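Local coordinates for trehalose synthase regulatory protein (Candida albicans, PDB 5HUS) that probably acts as a regulatory subunit in trehalose synthesis and has a C-terminal domain of the trehalose-phosphatase family, in the HAD clan, at residues Lys20-Leu25 and Ala244-Ser249; Thr273-Leu278 and Ala289-Val294. All coordinates share one frame; numbering follows the deposited sequence.

Overall arrangement
Interactions 1 and 2 describe two parallel pairings in one mixed sheet, whose strands 20-26, 243-250, 272-278 and 292-294 are neighbours in that order; the centres of the two interactions lie about 12 Å apart. The seam between them is the pairing of 243-250 with 272-278: Val246 O and Leu274 N are 3.0 Å apart, as are Tyr248 N and Leu274 O, both probable hydrogen bonds. On one face of this seam Leu247 CD1 packs 3.7 Å from Leu274 CD2. Interaction 1 joins strands distant in sequence, whereas interaction 2 joins strands separated by a short linker, farther toward strand 4-5. Together they build part of the Rossmann-like sheet of the HAD fold.

Interaction 1: residues Lys20-Leu25 and Ala244-Ser249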
ATOM      1  N   LYS A  20      -7.646  -1.428  20.627  1.00 31.58           N
ATOM      2  CA  LYS A  20      -7.339  -2.187  19.415  1.00 28.06           C
ATOM      3  C   LYS A  20      -5.988  -1.808  18.809  1.00 28.92           C
ATOM      4  O   LYS A  20      -5.518  -0.677  18.951  1.00 23.89           O
ATOM      5  CB  LYS A  20      -8.441  -1.987  18.370  1.00 26.82           C
ATOM      6  CG  LYS A  20      -9.810  -2.511  18.770  1.00 32.76           C
ATOM      7  CD  LYS A  20     -10.867  -2.002  17.793  1.00 46.01           C
ATOM      8  CE  LYS A  20     -12.250  -2.567  18.075  1.00 46.55           C
ATOM      9  NZ  LYS A  20     -13.252  -2.029  17.104  1.00 36.17           N
ATOM     10  N   ARG A  21      -5.378  -2.766  18.116  1.00 28.75           N
ATOM     11  CA  ARG A  21      -4.112  -2.547  17.426  1.00 22.34           C
ATOM     12  C   ARG A  21      -4.298  -2.798  15.937  1.00 25.64           C
ATOM     13  O   ARG A  21      -4.790  -3.854  15.545  1.00 26.24           O
ATOM     14  CB  ARG A  21      -3.020  -3.467  17.975  1.00 21.38           C
ATOM     15  CG  ARG A  21      -2.946  -3.514  19.501  1.00 29.33           C
ATOM     16  CD  ARG A  21      -2.133  -4.721  19.937  1.00 42.45           C
ATOM     17  NE  ARG A  21      -2.251  -5.010  21.364  1.00 59.31           N
ATOM     18  CZ  ARG A  21      -1.831  -6.140  21.924  1.00 54.54           C
ATOM     19  NH1 ARG A  21      -1.276  -7.082  21.173  1.00 58.26           N
ATOM     20  NH2 ARG A  21      -1.970  -6.333  23.229  1.00 72.35           N
ATOM     21  N   LEU A  22      -3.905  -1.824  15.118  1.00 20.85           N
ATOM     22  CA  LEU A  22      -4.044  -1.914  13.665  1.00 23.23           C
ATOM     23  C   LEU A  22      -2.669  -2.008  13.032  1.00 17.49           C
ATOM     24  O   LEU A  22      -1.806  -1.160  13.270  1.00 19.04           O
ATOM     25  CB  LEU A  22      -4.800  -0.703  13.108  1.00 20.53           C
ATOM     26  CG  LEU A  22      -4.889  -0.629  11.578  1.00 20.51           C
ATOM     27  CD1 LEU A  22      -5.649  -1.823  11.022  1.00 21.17           C
ATOM     28  CD2 LEU A  22      -5.544   0.677  11.169  1.00 20.31           C
ATOM     29  N   ILE A  23      -2.463  -3.061  12.245  1.00 17.27           N
ATOM     30  CA  ILE A  23      -1.176  -3.305  11.615  1.00 16.21           C
ATOM     31  C   ILE A  23      -1.359  -3.380  10.115  1.00 23.13           C
ATOM     32  O   ILE A  23      -2.172  -4.159   9.626  1.00 20.06           O
ATOM     33  CB  ILE A  23      -0.530  -4.605  12.134  1.00 20.46           C
ATOM     34  CG1 ILE A  23      -0.237  -4.470  13.638  1.00 20.16           C
ATOM     35  CG2 ILE A  23       0.735  -4.919  11.357  1.00 23.87           C
ATOM     36  CD1 ILE A  23       0.241  -5.743  14.309  1.00 23.23           C
ATOM     37  N   ILE A  24      -0.629  -2.539   9.394  1.00 20.49           N
ATOM     38  CA  ILE A  24      -0.729  -2.496   7.939  1.00 16.63           C
ATOM     39  C   ILE A  24       0.624  -2.844   7.346  1.00 18.28           C
ATOM     40  O   ILE A  24       1.621  -2.169   7.609  1.00 18.62           O
ATOM     41  CB  ILE A  24      -1.206  -1.105   7.452  1.00 17.69           C
ATOM     42  CG1 ILE A  24      -2.627  -0.851   7.965  1.00 22.16           C
ATOM     43  CG2 ILE A  24      -1.149  -1.017   5.926  1.00 17.31           C
ATOM     44  CD1 ILE A  24      -3.095   0.562   7.816  1.00 40.04           C
ATOM     45  N   LEU A  25       0.658  -3.937   6.585  1.00 15.57           N
ATOM     46  CA  LEU A  25       1.904  -4.445   6.026  1.00 14.98           C
ATOM     47  C   LEU A  25       1.920  -4.300   4.508  1.00 16.62           C
ATOM     48  O   LEU A  25       1.142  -4.954   3.810  1.00 19.04           O
ATOM     49  CB  LEU A  25       2.103  -5.912   6.415  1.00 20.33           C
ATOM     50  CG  LEU A  25       2.019  -6.212   7.917  1.00 19.73           C
ATOM     51  CD1 LEU A  25       2.226  -7.708   8.195  1.00 20.49           C
ATOM     52  CD2 LEU A  25       3.040  -5.368   8.665  1.00 19.52           C
ATOM     53  N   ALA A 244      -5.870   2.061  19.667  1.00 22.88           N
ATOM     54  CA  ALA A 244      -4.889   2.728  20.515  1.00 28.02           C
ATOM     55  C   ALA A 244      -3.461   2.587  19.993  1.00 23.06           C
ATOM     56  O   ALA A 244      -2.532   3.177  20.544  1.00 23.85           O
ATOM     57  CB  ALA A 244      -4.978   2.181  21.940  1.00 31.20           C
ATOM     58  N   ALA A 245      -3.282   1.799  18.934  1.00 27.44           N
ATOM     59  CA  ALA A 245      -1.962   1.612  18.344  1.00 19.98           C
ATOM     60  C   ALA A 245      -2.068   1.310  16.860  1.00 21.86           C
ATOM     61  O   ALA A 245      -2.880   0.481  16.458  1.00 22.50           O
ATOM     62  CB  ALA A 245      -1.213   0.491  19.052  1.00 21.31           C
ATOM     63  N   VAL A 246      -1.247   1.988  16.060  1.00 20.15           N
ATOM     64  CA  VAL A 246      -1.187   1.756  14.612  1.00 17.74           C
ATOM     65  C   VAL A 246       0.257   1.518  14.181  1.00 23.42           C
ATOM     66  O   VAL A 246       1.172   2.221  14.623  1.00 22.88           O
ATOM     67  CB  VAL A 246      -1.768   2.937  13.809  1.00 22.28           C
ATOM     68  CG1 VAL A 246      -1.745   2.631  12.312  1.00 20.81           C
ATOM     69  CG2 VAL A 246      -3.184   3.250  14.259  1.00 28.29           C
ATOM     70  N   LEU A 247       0.463   0.522  13.327  1.00 20.37           N
ATOM     71  CA  LEU A 247       1.791   0.217  12.820  1.00 17.57           C
ATOM     72  C   LEU A 247       1.739   0.078  11.303  1.00 18.65           C
ATOM     73  O   LEU A 247       0.813  -0.520  10.763  1.00 20.49           O
ATOM     74  CB  LEU A 247       2.335  -1.069  13.458  1.00 18.23           C
ATOM     75  CG  LEU A 247       3.768  -1.524  13.145  1.00 20.06           C
ATOM     76  CD1 LEU A 247       4.318  -2.318  14.324  1.00 20.26           C
ATOM     77  CD2 LEU A 247       3.865  -2.369  11.875  1.00 25.43           C
ATOM     78  N   TYR A 248       2.731   0.637  10.622  1.00 21.09           N
ATOM     79  CA  TYR A 248       2.857   0.451   9.179  1.00 17.57           C
ATOM     80  C   TYR A 248       4.251  -0.035   8.864  1.00 16.88           C
ATOM     81  O   TYR A 248       5.226   0.524   9.367  1.00 19.94           O
ATOM     82  CB  TYR A 248       2.563   1.754   8.422  1.00 15.97           C
ATOM     83  CG  TYR A 248       2.786   1.663   6.928  1.00 17.51           C
ATOM     84  CD1 TYR A 248       4.038   1.913   6.370  1.00 20.05           C
ATOM     85  CD2 TYR A 248       1.750   1.300   6.073  1.00 18.93           C
ATOM     86  CE1 TYR A 248       4.251   1.810   5.003  1.00 19.61           C
ATOM     87  CE2 TYR A 248       1.952   1.195   4.708  1.00 20.73           C
ATOM     88  CZ  TYR A 248       3.203   1.455   4.182  1.00 19.71           C
ATOM     89  OH  TYR A 248       3.418   1.374   2.825  1.00 23.73           O
ATOM     90  N   SER A 249       4.347  -1.086   8.050  1.00 16.85           N
ATOM     91  CA  SER A 249       5.636  -1.572   7.583  1.00 21.69           C
ATOM     92  C   SER A 249       5.661  -1.559   6.065  1.00 23.35           C
ATOM     93  O   SER A 249       4.674  -1.912   5.418  1.00 22.85           O
ATOM     94  CB  SER A 249       5.918  -2.982   8.097  1.00 24.95           C
ATOM     95  OG  SER A 249       7.179  -3.431   7.630  1.00 30.96           O
TER
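Tyr248 and Ile24 meet on one face of two neighbouring parallel strands. The Tyr248 side chain starts at CB, 4.1 Å from Ile24 O. With chi1 at 175°, CG stands anti to the backbone N and beside the carbonyl carbon, where it also lies near Ile24 O. Farther out, Tyr248 CD2 meets the Ile24 methyl CG2 at 3.7 Å, and Tyr248 CE2 lies 4.0 Å from the same carbon, which approaches the ring obliquely. At the tip, OH is hydrogen-bonded to Asp256 and Asn259, while Tyr260 meets the ring. Leu22 and Val246 share this face, where Leu22, Ile24 and Val246 pack on helix 200-213. On the other face Ile23 and Leu247 lie side by side and point the same way, CG2 to CD2 at 4.1 Å, with Trp14 of helix 8-15 against both. The axes diverge by only 9°. Lys20 O takes Ala244 N and, weakly, Ala245 N; from Leu22 onward the backbone bonds alternate regularly: Leu22 N to Ala245 O, Leu247 N to Leu22 O at 2.8 Å, Ile24 N to Leu247 O at 2.8 Å, and Ser249 N to Ile24 O. Most touching residues are buried, so these bonds satisfy peptide groups within largely apolar surroundings, and the phenol carries its polar end to helix 254-265.

Interaction 2: residues Thr273-Leu278 and Ala289-Val294; sequences TLTVTL and AATYGV
Leu274 crosses Tyr292 at about a right angle, with its branch carbon CG 3.8 Å from ring atom CD2. Next along strand 273-278, Thr275 grips the turn before strand 292-294 with side chain and main chain together. Its OG1 sits between the backbone N and the carbonyl carbon (chi1 50°), where it accepts a bond from Thr291 N at 3.1 Å; Asn264 is a further hydrogen-bond partner of this hydroxyl. Thr275 O takes Tyr292 N at 3.0 Å and also lies at the edge of the tyrosine ring, near its plane. One water, 2.6 Å from Thr291 OG1, links that hydroxyl to Thr275 N. Val276 then turns to the face that carries Tyr292 and Val294, its CG2 meeting Val294 CG2 at 3.6 Å. Thr277 turns to the other face, where its CB touches Ala290 CB at 3.8 Å, while its backbone bonds to both Tyr292 O and Val294 N, the latter 2.8 Å from Thr277 O. Last, Leu278 CD2 reaches Val294 CG2 at 3.9 Å, and Val294 also packs on helix 297-304. The three bridged pairs from Val276-Tyr292 to Leu278-Val294 are parallel, though the short axes diverge by 35°, and the linker between the segments holds no helix. This pairing extends the parallel core sheet, flanked by helices, that characterises the Rossmann-like HAD fold.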
ATOM      1  N   THR A 273       2.158   4.873  17.732  1.00 24.32           N
ATOM      2  CA  THR A 273       2.358   4.676  16.299  1.00 22.86           C
ATOM      3  C   THR A 273       3.766   4.152  16.090  1.00 26.73           C
ATOM      4  O   THR A 273       4.668   4.443  16.874  1.00 28.04           O
ATOM      5  CB  THR A 273       2.147   5.975  15.471  1.00 30.67           C
ATOM      6  OG1 THR A 273       3.173   6.929  15.784  1.00 33.11           O
ATOM      7  CG2 THR A 273       0.780   6.588  15.752  1.00 26.13           C
ATOM      8  N   LEU A 274       3.954   3.354  15.049  1.00 20.95           N
ATOM      9  CA  LEU A 274       5.272   2.828  14.745  1.00 18.94           C
ATOM     10  C   LEU A 274       5.380   2.634  13.244  1.00 23.50           C
ATOM     11  O   LEU A 274       4.486   2.080  12.617  1.00 21.76           O
ATOM     12  CB  LEU A 274       5.522   1.508  15.488  1.00 21.42           C
ATOM     13  CG  LEU A 274       6.911   0.850  15.443  1.00 25.99           C
ATOM     14  CD1 LEU A 274       7.082  -0.072  16.645  1.00 24.01           C
ATOM     15  CD2 LEU A 274       7.146   0.064  14.155  1.00 22.47           C
ATOM     16  N   THR A 275       6.475   3.111  12.674  1.00 21.16           N
ATOM     17  CA  THR A 275       6.763   2.878  11.272  1.00 21.53           C
ATOM     18  C   THR A 275       8.086   2.130  11.164  1.00 25.72           C
ATOM     19  O   THR A 275       9.052   2.461  11.856  1.00 22.78           O
ATOM     20  CB  THR A 275       6.831   4.189  10.479  1.00 23.83           C
ATOM     21  OG1 THR A 275       7.701   5.108  11.151  1.00 24.60           O
ATOM     22  CG2 THR A 275       5.446   4.814  10.364  1.00 24.05           C
ATOM     23  N   VAL A 276       8.123   1.119  10.307  1.00 22.47           N
ATOM     24  CA  VAL A 276       9.333   0.326  10.126  1.00 24.82           C
ATOM     25  C   VAL A 276       9.512  -0.017   8.653  1.00 25.27           C
ATOM     26  O   VAL A 276       8.549  -0.357   7.959  1.00 23.10           O
ATOM     27  CB  VAL A 276       9.300  -0.966  10.982  1.00 25.04           C
ATOM     28  CG1 VAL A 276       8.008  -1.741  10.753  1.00 27.60           C
ATOM     29  CG2 VAL A 276      10.509  -1.838  10.690  1.00 25.17           C
ATOM     30  N   THR A 277      10.738   0.111   8.162  1.00 19.06           N
ATOM     31  CA  THR A 277      11.013  -0.196   6.771  1.00 17.92           C
ATOM     32  C   THR A 277      11.955  -1.381   6.638  1.00 19.38           C
ATOM     33  O   THR A 277      12.826  -1.590   7.482  1.00 23.09           O
ATOM     34  CB  THR A 277      11.624   1.006   6.021  1.00 22.91           C
ATOM     35  OG1 THR A 277      11.796   0.662   4.642  1.00 26.01           O
ATOM     36  CG2 THR A 277      12.977   1.403   6.605  1.00 22.67           C
ATOM     37  N   LEU A 278      11.744  -2.157   5.583  1.00 20.04           N
ATOM     38  CA  LEU A 278      12.692  -3.182   5.170  1.00 24.70           C
ATOM     39  C   LEU A 278      13.914  -2.511   4.566  1.00 29.04           C
ATOM     40  O   LEU A 278      13.786  -1.639   3.709  1.00 35.65           O
ATOM     41  CB  LEU A 278      12.045  -4.137   4.166  1.00 27.55           C
ATOM     42  CG  LEU A 278      11.015  -5.100   4.756  1.00 29.04           C
ATOM     43  CD1 LEU A 278      10.124  -5.673   3.663  1.00 41.62           C
ATOM     44  CD2 LEU A 278      11.727  -6.215   5.495  1.00 28.14           C
ATOM     45  N   ALA A 289      11.503   8.289   6.292  1.00 22.89           N
ATOM     46  CA  ALA A 289      10.816   8.828   7.456  1.00 24.07           C
ATOM     47  C   ALA A 289      10.421   7.716   8.423  1.00 25.18           C
ATOM     48  O   ALA A 289       9.913   7.989   9.510  1.00 22.98           O
ATOM     49  CB  ALA A 289       9.592   9.616   7.036  1.00 28.13           C
ATOM     50  N   ALA A 290      10.647   6.463   8.026  1.00 21.84           N
ATOM     51  CA  ALA A 290      10.402   5.339   8.924  1.00 24.94           C
ATOM     52  C   ALA A 290      11.300   5.460  10.153  1.00 25.08           C
ATOM     53  O   ALA A 290      12.463   5.839  10.043  1.00 27.15           O
ATOM     54  CB  ALA A 290      10.638   4.005   8.216  1.00 22.56           C
ATOM     55  N   THR A 291      10.755   5.146  11.321  1.00 20.92           N
ATOM     56  CA  THR A 291      11.539   5.215  12.553  1.00 29.16           C
ATOM     57  C   THR A 291      12.500   4.040  12.672  1.00 32.11           C
ATOM     58  O   THR A 291      13.661   4.211  13.057  1.00 31.69           O
ATOM     59  CB  THR A 291      10.634   5.239  13.798  1.00 27.73           C
ATOM     60  OG1 THR A 291       9.661   6.279  13.665  1.00 28.78           O
ATOM     61  CG2 THR A 291      11.461   5.466  15.063  1.00 32.14           C
ATOM     62  N   TYR A 292      12.014   2.850  12.329  1.00 25.81           N
ATOM     63  CA  TYR A 292      12.770   1.612  12.514  1.00 26.92           C
ATOM     64  C   TYR A 292      13.122   0.937  11.195  1.00 31.13           C
ATOM     65  O   TYR A 292      12.476   1.175  10.175  1.00 29.60           O
ATOM     66  CB  TYR A 292      11.973   0.632  13.375  1.00 24.51           C
ATOM     67  CG  TYR A 292      11.717   1.086  14.791  1.00 23.78           C
ATOM     68  CD1 TYR A 292      12.580   0.729  15.820  1.00 33.05           C
ATOM     69  CD2 TYR A 292      10.601   1.852  15.105  1.00 29.89           C
ATOM     70  CE1 TYR A 292      12.344   1.137  17.124  1.00 34.11           C
ATOM     71  CE2 TYR A 292      10.358   2.263  16.401  1.00 31.71           C
ATOM     72  CZ  TYR A 292      11.231   1.902  17.408  1.00 33.30           C
ATOM     73  OH  TYR A 292      10.988   2.310  18.704  1.00 34.42           O
ATOM     74  N   GLY A 293      14.138   0.079  11.222  1.00 30.65           N
ATOM     75  CA  GLY A 293      14.485  -0.722  10.056  1.00 28.62           C
ATOM     76  C   GLY A 293      14.655  -2.201  10.377  1.00 35.47           C
ATOM     77  O   GLY A 293      15.114  -2.554  11.464  1.00 32.57           O
ATOM     78  N   VAL A 294      14.265  -3.063   9.438  1.00 30.69           N
ATOM     79  CA  VAL A 294      14.528  -4.504   9.516  1.00 27.95           C
ATOM     80  C   VAL A 294      15.213  -4.968   8.242  1.00 31.39           C
ATOM     81  O   VAL A 294      14.928  -4.461   7.161  1.00 28.80           O
ATOM     82  CB  VAL A 294      13.249  -5.351   9.698  1.00 43.07           C
ATOM     83  CG1 VAL A 294      13.019  -5.693  11.159  1.00 44.89           C
ATOM     84  CG2 VAL A 294      12.045  -4.666   9.071  1.00 35.39           C
TER
HETATM   85  O   HOH W   1       7.616   5.207  14.754  1.00 26.83           O